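Local coordinates for protein endoglucanase (Uncultured bacterium, PDB 3X17) that hydrolyses internal beta-1,4-glucosidic linkages of cellulose as a glycoside hydrolase family 9 endoglucanase, at residues D339-A344 with D358-M363; A344-V349 with Y384-T389; T366-Y371 with A400-R405. One frame throughout, in Å; residues are numbered along the deposited sequence.

Contact 1 of 3, residues D339-A344 with D358-M363; sequences DRFWAA and DYIARM. With CA (calcium ion), chain E.
Arg340, Phe341 and Ala344 line the side of helix 337-351 that meets Tyr359, Ile360 and Met363 of the next helix, 354-366. Asp339, at the start of the segment, points the other way and binds the calcium ion through OD2 at 2.2 Å, while its OD1 makes a salt bridge with Lys277. Arg340 then lays its aliphatic part across the tip of Tyr359: CB lies 3.2 Å from Tyr359 OH, and CD is almost as near. Beyond CD the extended chain leads away, and its guanidinium is held by Asp336 and by the carbonyls of Leu311 and Ser314. Phe341 comes next. Its CB packs 3.8 Å from Met363 SD, which also lies oblique to the Phe341 ring, 5.2 Å from its centroid, as a Met-aromatic contact; further out CE1 meets Ile360 CG2 at 4.1 Å. One turn on, Ala344 CB fits between two side chains, 3.8 Å from Tyr359 CD1 and 3.8 Å from Ile360 CG1. Tyr359 points its CB at this helix and carries CG anti to the backbone N (chi1 -177°); the ring and OH then pass from Ala344 to Arg340. The packing is mostly apolar. The two helices form a roughly antiparallel pair, their segment axes 9.3 Å apart at 139°, within the (alpha/alpha)6 barrel. Trp308 of helix 294-312 meets Tyr359 edge-to-face, and helix 272-288 packs beside Asp339 and Trp342.

Contact 2 of 3, residues A344-V349 with Y384-T389; sequences AVELWV and YFDYVT
Tyr387 of helix 381-390 packs against Val345 and Trp348 of helix 337-351, joining two helices of the (alpha/alpha)6 barrel. The segments run nearly the same way, at 27° with their axes 9.1 Å apart. Tyr387 can be followed outward from the helix. Its CB touches Val345 CG1 at 3.9 Å, and that same methyl is 3.6 Å from Tyr387 N. CG stands anti to the backbone N (chi1 -172°), beside the carbonyl carbon, and the ring beyond it offers one face to the indole: Trp348 CZ3 sits above it, offset toward the rim, and comes within 3.6 Å of both CD2 and CE2 of Tyr387. CZ is still within touch of CZ3 and CH2 of Trp348. The two rings are tilted by 34°, so the indole leans over the phenol without lying flat on it. Val345 CG2 faces the edge of the same ring, near its plane. At the tip, Tyr387 OH leaves this interface and accepts a hydrogen bond from the backbone N of Asp395. Trp348 is itself braced edge-to-face by His357. The next residue after Val345, Glu346, brings an acidic pair. Its chain, bent at chi2, crosses Asp386 with the carboxylate planes turned 80° apart. Both acids are buried, and cations flank them: Arg287 makes a salt bridge with Glu346 OE1 and Lys196 one with Asp386 OD1, which would probably ease the closeness of the two acids, one of which may hold a proton. Between the acids, Glu346 OE2 lies just 2.5 Å from Asp386 OD2.

Contact 3 of 3, residues T366-Y371 with A400-R405; sequences TGLPAY and ARLVQR
The loop that leaves helix 354-366 and leads toward helix 381-390 of the (alpha/alpha)6 barrel sets Leu368 and Tyr371 against helix 396-418, where Arg401, Leu402 and Arg405 receive them. Gly367 makes the turn out of the helix with a positive phi of 143°, a backbone shape in which a CB would press on the carbonyl oxygen of Thr366. From Leu368 to Ala370 the chain is extended, close to a polyproline II conformation, and it runs past the helix without pairing with it. Leu368 does most of the apolar work. Its CD1 reaches Leu402 CD2 at 3.7 Å, the two side chains crossing at about a right angle. Around the same methyl stand two guanidinium groups: Arg401 NH2 is 3.9 Å from Leu368 CD1, and Arg405 NH1 lies a little farther off. Both meet it obliquely, so the leucine tip is flanked by two guanidinium groups at the surface of the protein. Arg401 bends at chi3 (67°), which turns NE out of the line of the chain. Its NH2 donates to the carbonyl oxygen of Ala364 near the end of helix 354-366 and also, in the plane of the guanidinium, to a water at 2.9 Å. That water in turn accepts from Leu368 N at 3.2 Å, making a bridge between helix and loop just where the chain has turned. Farther along, Tyr371 touches Arg405 by CB against CB, at 4.2 Å. Its ring meets Tyr384 edge-to-face, and its side chain touches Leu445 and Phe448 of helix 435-452. Over one face of the ring, toward the rim, sits the carbonyl oxygen of Arg405, 3.6 Å from Tyr371 CD2.

How the contacts relate
Following the chain, helix 337-351 supplies the first half of both contact 1 and contact 2, which share Ala344. Contact 1 closes first, over the short connection to helix 354-366. The loop behind that helix then opens contact 3 before helix 381-390 completes contact 2, and helix 396-418 closes contact 3 last. Contact 2 therefore crosses both of the others, while contacts 1 and 3 follow in series. In space they adjoin: Ile360 CD1 reaches Val345 CA at 3.7 Å, Phe341 and Met363 pack on Pro369, and Tyr384 and Tyr387 touch Leu402. Tyr384 OH probably hydrogen-bonds to Pro369 O. Together they tie four successive helices of the barrel, all on the same side of the chain's centre.

Contact 1 of 3, residues D339-A344 with D358-M363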
loop_
_atom_site.group_PDB
_atom_site.type_symbol
_atom_site.label_atom_id
_atom_site.label_comp_id
_atom_site.label_asym_id
_atom_site.label_seq_id
_atom_site.Cartn_x
_atom_site.Cartn_y
_atom_site.Cartn_z
ATOM N N ASP A 339 -17.002 -5.182 4.917
ATOM C CA ASP A 339 -16.146 -5.913 5.866
ATOM C C ASP A 339 -16.721 -7.269 6.296
ATOM O O ASP A 339 -15.992 -8.269 6.328
ATOM C CB ASP A 339 -15.854 -5.023 7.089
ATOM C CG ASP A 339 -15.473 -3.612 6.681
ATOM O OD1 ASP A 339 -14.307 -3.408 6.330
ATOM O OD2 ASP A 339 -16.325 -2.696 6.706
ATOM N N ARG A 340 -18.027 -7.332 6.597
ATOM C CA ARG A 340 -18.646 -8.639 6.913
ATOM C C ARG A 340 -18.620 -9.609 5.735
ATOM O O ARG A 340 -18.334 -10.799 5.905
ATOM C CB ARG A 340 -20.087 -8.505 7.419
ATOM C CG ARG A 340 -20.244 -7.723 8.700
ATOM C CD ARG A 340 -21.740 -7.567 9.056
ATOM N NE ARG A 340 -21.950 -6.699 10.209
ATOM C CZ ARG A 340 -22.500 -7.079 11.362
ATOM N NH1 ARG A 340 -22.903 -8.324 11.542
ATOM N NH2 ARG A 340 -22.641 -6.198 12.341
ATOM N N PHE A 341 -18.943 -9.119 4.542
ATOM C CA PHE A 341 -18.812 -9.944 3.330
ATOM C C PHE A 341 -17.417 -10.585 3.289
ATOM O O PHE A 341 -17.271 -11.821 3.175
ATOM C CB PHE A 341 -19.042 -9.068 2.089
ATOM C CG PHE A 341 -18.682 -9.735 0.776
ATOM C CD1 PHE A 341 -19.577 -10.596 0.155
ATOM C CD2 PHE A 341 -17.447 -9.502 0.174
ATOM C CE1 PHE A 341 -19.279 -11.176 -1.071
ATOM C CE2 PHE A 341 -17.148 -10.064 -1.063
ATOM C CZ PHE A 341 -18.053 -10.951 -1.656
ATOM N N TRP A 342 -16.386 -9.746 3.431
ATOM C CA TRP A 342 -15.001 -10.219 3.309
ATOM C C TRP A 342 -14.685 -11.269 4.367
ATOM O O TRP A 342 -14.113 -12.310 4.079
ATOM C CB TRP A 342 -14.038 -9.042 3.396
ATOM C CG TRP A 342 -12.593 -9.431 3.451
ATOM C CD1 TRP A 342 -11.974 -10.401 2.721
ATOM C CD2 TRP A 342 -11.558 -8.720 4.134
ATOM N NE1 TRP A 342 -10.620 -10.397 2.974
ATOM C CE2 TRP A 342 -10.339 -9.369 3.839
ATOM C CE3 TRP A 342 -11.555 -7.647 5.039
ATOM C CZ2 TRP A 342 -9.129 -9.018 4.463
ATOM C CZ3 TRP A 342 -10.360 -7.314 5.680
ATOM C CH2 TRP A 342 -9.158 -7.982 5.364
ATOM N N ALA A 343 -15.109 -11.008 5.596
ATOM C CA ALA A 343 -14.916 -11.974 6.670
ATOM C C ALA A 343 -15.648 -13.285 6.379
ATOM O O ALA A 343 -15.073 -14.366 6.533
ATOM C CB ALA A 343 -15.354 -11.368 8.031
ATOM N N ALA A 344 -16.910 -13.191 5.961
ATOM C CA ALA A 344 -17.654 -14.389 5.519
ATOM C C ALA A 344 -16.932 -15.232 4.466
ATOM O O ALA A 344 -16.798 -16.444 4.623
ATOM C CB ALA A 344 -19.086 -14.035 5.059
ATOM N N ASP A 358 -23.876 -19.087 3.681
ATOM C CA ASP A 358 -25.227 -18.550 3.867
ATOM C C ASP A 358 -25.215 -17.028 3.926
ATOM O O ASP A 358 -26.045 -16.363 3.287
ATOM C CB ASP A 358 -25.894 -19.111 5.139
ATOM C CG ASP A 358 -26.333 -20.576 4.990
ATOM O OD1 ASP A 358 -26.325 -21.103 3.864
ATOM O OD2 ASP A 358 -26.617 -21.234 6.019
ATOM N N TYR A 359 -24.281 -16.463 4.693
ATOM C CA TYR A 359 -24.235 -15.013 4.799
ATOM C C TYR A 359 -23.981 -14.427 3.421
ATOM O O TYR A 359 -24.656 -13.486 2.988
ATOM C CB TYR A 359 -23.172 -14.541 5.801
ATOM C CG TYR A 359 -23.150 -13.031 5.988
ATOM C CD1 TYR A 359 -22.388 -12.235 5.165
ATOM C CD2 TYR A 359 -23.943 -12.408 6.955
ATOM C CE1 TYR A 359 -22.355 -10.880 5.296
ATOM C CE2 TYR A 359 -23.950 -11.031 7.069
ATOM C CZ TYR A 359 -23.121 -10.282 6.248
ATOM O OH TYR A 359 -23.065 -8.915 6.345
ATOM N N ILE A 360 -23.045 -15.033 2.696
ATOM C CA ILE A 360 -22.705 -14.551 1.358
ATOM C C ILE A 360 -23.928 -14.601 0.423
ATOM O O ILE A 360 -24.253 -13.606 -0.221
ATOM C CB ILE A 360 -21.525 -15.308 0.755
ATOM C CG1 ILE A 360 -20.293 -15.207 1.680
ATOM C CG2 ILE A 360 -21.199 -14.755 -0.620
ATOM C CD1 ILE A 360 -19.165 -16.231 1.346
ATOM N N ALA A 361 -24.630 -15.731 0.423
ATOM C CA ALA A 361 -25.790 -15.927 -0.469
ATOM C C ALA A 361 -26.930 -14.962 -0.140
ATOM O O ALA A 361 -27.544 -14.393 -1.036
ATOM C CB ALA A 361 -26.283 -17.400 -0.421
ATOM N N ARG A 362 -27.160 -14.735 1.149
ATOM C CA ARG A 362 -28.122 -13.733 1.618
ATOM C C ARG A 362 -27.784 -12.344 1.075
ATOM O O ARG A 362 -28.656 -11.650 0.503
ATOM C CB ARG A 362 -28.171 -13.722 3.150
ATOM C CG ARG A 362 -29.263 -12.841 3.764
ATOM C CD ARG A 362 -29.193 -12.816 5.323
ATOM N NE ARG A 362 -28.420 -13.936 5.873
ATOM C CZ ARG A 362 -27.601 -13.856 6.931
ATOM N NH1 ARG A 362 -27.452 -12.705 7.588
ATOM N NH2 ARG A 362 -26.930 -14.934 7.338
ATOM N N MET A 363 -26.518 -11.949 1.215
ATOM C CA MET A 363 -26.078 -10.670 0.651
ATOM C C MET A 363 -26.226 -10.636 -0.848
ATOM O O MET A 363 -26.539 -9.594 -1.402
ATOM C CB MET A 363 -24.634 -10.312 1.017
ATOM C CG MET A 363 -24.434 -8.801 1.118
ATOM S SD MET A 363 -22.721 -8.263 1.347
ATOM C CE MET A 363 -22.630 -8.178 3.144
HETATM CA CA CA E . -16.503 -0.797 5.515
HETATM O O HOH W 1 -17.633 0.417 3.659
#

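Contact 2 of 3, residues A344-V349 with Y384-T389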
loop_
_atom_site.group_PDB
_atom_site.type_symbol
_atom_site.label_atom_id
_atom_site.label_comp_id
_atom_site.label_asym_id
_atom_site.label_seq_id
_atom_site.Cartn_x
_atom_site.Cartn_y
_atom_site.Cartn_z
ATOM N N ALA A 344 -16.910 -13.191 5.961
ATOM C CA ALA A 344 -17.654 -14.389 5.519
ATOM C C ALA A 344 -16.932 -15.232 4.466
ATOM O O ALA A 344 -16.798 -16.444 4.623
ATOM C CB ALA A 344 -19.086 -14.035 5.059
ATOM N N VAL A 345 -16.449 -14.594 3.409
ATOM C CA VAL A 345 -15.687 -15.303 2.370
ATOM C C VAL A 345 -14.499 -16.042 2.968
ATOM O O VAL A 345 -14.361 -17.245 2.772
ATOM C CB VAL A 345 -15.201 -14.328 1.255
ATOM C CG1 VAL A 345 -14.201 -15.020 0.324
ATOM C CG2 VAL A 345 -16.408 -13.815 0.455
ATOM N N GLU A 346 -13.638 -15.325 3.695
ATOM C CA GLU A 346 -12.389 -15.926 4.214
ATOM C C GLU A 346 -12.657 -17.084 5.195
ATOM O O GLU A 346 -11.988 -18.118 5.165
ATOM C CB GLU A 346 -11.501 -14.868 4.868
ATOM C CG GLU A 346 -11.200 -13.680 3.959
ATOM C CD GLU A 346 -10.489 -14.069 2.653
ATOM O OE1 GLU A 346 -10.096 -15.248 2.483
ATOM O OE2 GLU A 346 -10.243 -13.169 1.828
ATOM N N LEU A 347 -13.664 -16.924 6.039
ATOM C CA LEU A 347 -14.046 -17.994 6.941
ATOM C C LEU A 347 -14.615 -19.192 6.171
ATOM O O LEU A 347 -14.324 -20.339 6.511
ATOM C CB LEU A 347 -15.045 -17.489 7.998
ATOM C CG LEU A 347 -14.335 -16.827 9.199
ATOM C CD1 LEU A 347 -15.265 -15.888 9.972
ATOM C CD2 LEU A 347 -13.775 -17.916 10.105
ATOM N N TRP A 348 -15.493 -18.914 5.206
ATOM C CA TRP A 348 -16.001 -19.947 4.298
ATOM C C TRP A 348 -14.871 -20.717 3.612
ATOM O O TRP A 348 -14.921 -21.949 3.512
ATOM C CB TRP A 348 -16.933 -19.352 3.236
ATOM C CG TRP A 348 -17.435 -20.410 2.285
ATOM C CD1 TRP A 348 -18.111 -21.565 2.621
ATOM C CD2 TRP A 348 -17.189 -20.491 0.880
ATOM N NE1 TRP A 348 -18.331 -22.329 1.505
ATOM C CE2 TRP A 348 -17.765 -21.706 0.423
ATOM C CE3 TRP A 348 -16.598 -19.633 -0.049
ATOM C CZ2 TRP A 348 -17.759 -22.076 -0.914
ATOM C CZ3 TRP A 348 -16.575 -20.014 -1.380
ATOM C CH2 TRP A 348 -17.150 -21.222 -1.801
ATOM N N VAL A 349 -13.854 -19.984 3.152
ATOM C CA VAL A 349 -12.775 -20.567 2.349
ATOM C C VAL A 349 -11.969 -21.542 3.173
ATOM O O VAL A 349 -11.623 -22.618 2.677
ATOM C CB VAL A 349 -11.805 -19.499 1.761
ATOM C CG1 VAL A 349 -10.524 -20.165 1.263
ATOM C CG2 VAL A 349 -12.460 -18.718 0.642
ATOM N N TYR A 384 -14.024 -10.931 -3.079
ATOM C CA TYR A 384 -14.339 -11.285 -4.467
ATOM C C TYR A 384 -13.295 -12.253 -5.001
ATOM O O TYR A 384 -13.630 -13.322 -5.496
ATOM C CB TYR A 384 -14.334 -10.035 -5.346
ATOM C CG TYR A 384 -15.647 -9.306 -5.385
ATOM C CD1 TYR A 384 -16.018 -8.425 -4.367
ATOM C CD2 TYR A 384 -16.470 -9.407 -6.499
ATOM C CE1 TYR A 384 -17.230 -7.709 -4.436
ATOM C CE2 TYR A 384 -17.643 -8.689 -6.586
ATOM C CZ TYR A 384 -18.036 -7.865 -5.554
ATOM O OH TYR A 384 -19.211 -7.157 -5.695
ATOM N N PHE A 385 -12.023 -11.887 -4.852
ATOM C CA PHE A 385 -10.934 -12.634 -5.466
ATOM C C PHE A 385 -10.768 -13.993 -4.811
ATOM O O PHE A 385 -10.497 -14.974 -5.492
ATOM C CB PHE A 385 -9.621 -11.846 -5.397
ATOM C CG PHE A 385 -8.510 -12.421 -6.257
ATOM C CD1 PHE A 385 -8.529 -12.263 -7.655
ATOM C CD2 PHE A 385 -7.479 -13.149 -5.680
ATOM C CE1 PHE A 385 -7.549 -12.846 -8.449
ATOM C CE2 PHE A 385 -6.462 -13.679 -6.461
ATOM C CZ PHE A 385 -6.494 -13.520 -7.858
ATOM N N ASP A 386 -10.882 -14.043 -3.482
ATOM C CA ASP A 386 -10.579 -15.267 -2.740
ATOM C C ASP A 386 -11.709 -16.277 -2.897
ATOM O O ASP A 386 -11.473 -17.478 -3.042
ATOM C CB ASP A 386 -10.344 -14.976 -1.255
ATOM C CG ASP A 386 -8.931 -14.501 -0.980
ATOM O OD1 ASP A 386 -8.121 -14.484 -1.944
ATOM O OD2 ASP A 386 -8.645 -14.070 0.162
ATOM N N TYR A 387 -12.939 -15.786 -2.907
ATOM C CA TYR A 387 -14.072 -16.614 -3.290
ATOM C C TYR A 387 -13.915 -17.296 -4.681
ATOM O O TYR A 387 -13.980 -18.522 -4.784
ATOM C CB TYR A 387 -15.354 -15.792 -3.277
ATOM C CG TYR A 387 -16.607 -16.640 -3.467
ATOM C CD1 TYR A 387 -16.866 -17.273 -4.690
ATOM C CD2 TYR A 387 -17.558 -16.739 -2.457
ATOM C CE1 TYR A 387 -18.029 -18.014 -4.887
ATOM C CE2 TYR A 387 -18.732 -17.465 -2.643
ATOM C CZ TYR A 387 -18.952 -18.126 -3.851
ATOM O OH TYR A 387 -20.111 -18.874 -4.013
ATOM N N VAL A 388 -13.715 -16.483 -5.726
ATOM C CA VAL A 388 -13.450 -16.967 -7.077
ATOM C C VAL A 388 -12.256 -17.941 -7.143
ATOM O O VAL A 388 -12.394 -19.040 -7.683
ATOM C CB VAL A 388 -13.308 -15.780 -8.115
ATOM C CG1 VAL A 388 -12.821 -16.294 -9.456
ATOM C CG2 VAL A 388 -14.667 -15.042 -8.302
ATOM N N THR A 389 -11.115 -17.591 -6.547
ATOM C CA THR A 389 -9.897 -18.395 -6.738
ATOM C C THR A 389 -9.669 -19.506 -5.727
ATOM O O THR A 389 -8.833 -20.370 -5.951
ATOM C CB THR A 389 -8.642 -17.562 -6.821
ATOM O OG1 THR A 389 -8.450 -16.849 -5.575
ATOM C CG2 THR A 389 -8.759 -16.576 -8.004
#

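Contact 3 of 3, residues T366-Y371 with A400-R405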
loop_
_atom_site.group_PDB
_atom_site.type_symbol
_atom_site.label_atom_id
_atom_site.label_comp_id
_atom_site.label_asym_id
_atom_site.label_seq_id
_atom_site.Cartn_x
_atom_site.Cartn_y
_atom_site.Cartn_z
ATOM N N THR A 366 -29.522 -9.253 -2.020
ATOM C CA THR A 366 -29.892 -7.844 -1.856
ATOM C C THR A 366 -28.884 -6.874 -2.459
ATOM O O THR A 366 -29.221 -5.721 -2.777
ATOM C CB THR A 366 -30.170 -7.483 -0.384
ATOM O OG1 THR A 366 -29.191 -8.101 0.460
ATOM C CG2 THR A 366 -31.567 -7.965 0.034
ATOM N N GLY A 367 -27.662 -7.355 -2.679
ATOM C CA GLY A 367 -26.633 -6.540 -3.319
ATOM C C GLY A 367 -25.278 -6.822 -2.698
ATOM O O GLY A 367 -25.135 -6.792 -1.484
ATOM N N LEU A 368 -24.328 -7.247 -3.525
ATOM C CA LEU A 368 -22.973 -7.489 -3.050
ATOM C C LEU A 368 -22.303 -6.143 -2.812
ATOM O O LEU A 368 -22.716 -5.140 -3.382
ATOM C CB LEU A 368 -22.188 -8.262 -4.099
ATOM C CG LEU A 368 -22.651 -9.685 -4.389
ATOM C CD1 LEU A 368 -22.001 -10.197 -5.690
ATOM C CD2 LEU A 368 -22.364 -10.604 -3.218
ATOM N N PRO A 369 -21.258 -6.119 -1.974
ATOM C CA PRO A 369 -20.495 -4.888 -1.736
ATOM C C PRO A 369 -20.026 -4.328 -3.073
ATOM O O PRO A 369 -19.766 -5.108 -3.987
ATOM C CB PRO A 369 -19.272 -5.395 -0.952
ATOM C CG PRO A 369 -19.724 -6.644 -0.290
ATOM C CD PRO A 369 -20.721 -7.273 -1.216
ATOM N N ALA A 370 -19.922 -3.007 -3.207
ATOM C CA ALA A 370 -19.301 -2.422 -4.402
ATOM C C ALA A 370 -17.879 -2.970 -4.592
ATOM O O ALA A 370 -17.187 -3.289 -3.607
ATOM C CB ALA A 370 -19.279 -0.875 -4.322
ATOM N N TYR A 371 -17.497 -3.160 -5.859
ATOM C CA TYR A 371 -16.163 -3.608 -6.215
ATOM C C TYR A 371 -15.250 -2.396 -6.372
ATOM O O TYR A 371 -15.473 -1.530 -7.221
ATOM C CB TYR A 371 -16.164 -4.435 -7.523
ATOM C CG TYR A 371 -14.842 -5.150 -7.774
ATOM C CD1 TYR A 371 -14.517 -6.300 -7.089
ATOM C CD2 TYR A 371 -13.888 -4.613 -8.630
ATOM C CE1 TYR A 371 -13.315 -6.952 -7.301
ATOM C CE2 TYR A 371 -12.675 -5.214 -8.805
ATOM C CZ TYR A 371 -12.411 -6.418 -8.182
ATOM O OH TYR A 371 -11.202 -7.039 -8.383
ATOM N N ALA A 400 -19.906 -16.493 -10.852
ATOM C CA ALA A 400 -19.923 -15.806 -12.152
ATOM C C ALA A 400 -20.141 -14.316 -11.986
ATOM O O ALA A 400 -19.591 -13.528 -12.737
ATOM C CB ALA A 400 -20.998 -16.398 -13.102
ATOM N N ARG A 401 -20.949 -13.920 -11.012
ATOM C CA ARG A 401 -21.092 -12.488 -10.714
ATOM C C ARG A 401 -19.791 -11.862 -10.200
ATOM O O ARG A 401 -19.366 -10.805 -10.672
ATOM C CB ARG A 401 -22.258 -12.233 -9.743
ATOM C CG ARG A 401 -23.606 -12.344 -10.445
ATOM C CD ARG A 401 -24.718 -12.552 -9.449
ATOM N NE ARG A 401 -24.901 -11.367 -8.615
ATOM C CZ ARG A 401 -25.662 -11.335 -7.534
ATOM N NH1 ARG A 401 -26.339 -12.426 -7.174
ATOM N NH2 ARG A 401 -25.739 -10.223 -6.809
ATOM N N LEU A 402 -19.103 -12.581 -9.324
ATOM C CA LEU A 402 -17.844 -12.108 -8.770
ATOM C C LEU A 402 -16.799 -11.928 -9.861
ATOM O O LEU A 402 -16.121 -10.893 -9.916
ATOM C CB LEU A 402 -17.346 -13.077 -7.692
ATOM C CG LEU A 402 -18.308 -13.252 -6.505
ATOM C CD1 LEU A 402 -17.775 -14.226 -5.470
ATOM C CD2 LEU A 402 -18.696 -11.916 -5.881
ATOM N N VAL A 403 -16.750 -12.883 -10.791
ATOM C CA VAL A 403 -15.756 -12.851 -11.860
ATOM C C VAL A 403 -15.978 -11.614 -12.718
ATOM O O VAL A 403 -15.045 -10.842 -12.970
ATOM C CB VAL A 403 -15.764 -14.157 -12.737
ATOM C CG1 VAL A 403 -15.013 -13.931 -14.033
ATOM C CG2 VAL A 403 -15.102 -15.327 -11.989
ATOM N N GLN A 404 -17.211 -11.457 -13.197
ATOM C CA GLN A 404 -17.596 -10.307 -14.018
ATOM C C GLN A 404 -17.239 -8.945 -13.364
ATOM O O GLN A 404 -16.751 -8.032 -14.037
ATOM C CB GLN A 404 -19.103 -10.385 -14.314
ATOM C CG GLN A 404 -19.716 -9.064 -14.777
ATOM C CD GLN A 404 -20.739 -8.484 -13.801
ATOM O OE1 GLN A 404 -21.201 -7.348 -13.982
ATOM N NE2 GLN A 404 -21.106 -9.258 -12.770
ATOM N N ARG A 405 -17.506 -8.798 -12.064
ATOM C CA ARG A 405 -17.099 -7.590 -11.354
ATOM C C ARG A 405 -15.586 -7.403 -11.304
ATOM O O ARG A 405 -15.084 -6.296 -11.518
ATOM C CB ARG A 405 -17.736 -7.530 -9.969
ATOM C CG ARG A 405 -19.240 -7.686 -10.030
ATOM C CD ARG A 405 -19.960 -6.698 -9.156
ATOM N NE ARG A 405 -21.101 -6.099 -9.841
ATOM C CZ ARG A 405 -22.327 -6.626 -9.916
ATOM N NH1 ARG A 405 -22.606 -7.820 -9.379
ATOM N NH2 ARG A 405 -23.283 -5.951 -10.550
HETATM O O HOH W 2 -24.840 -7.481 -6.676
#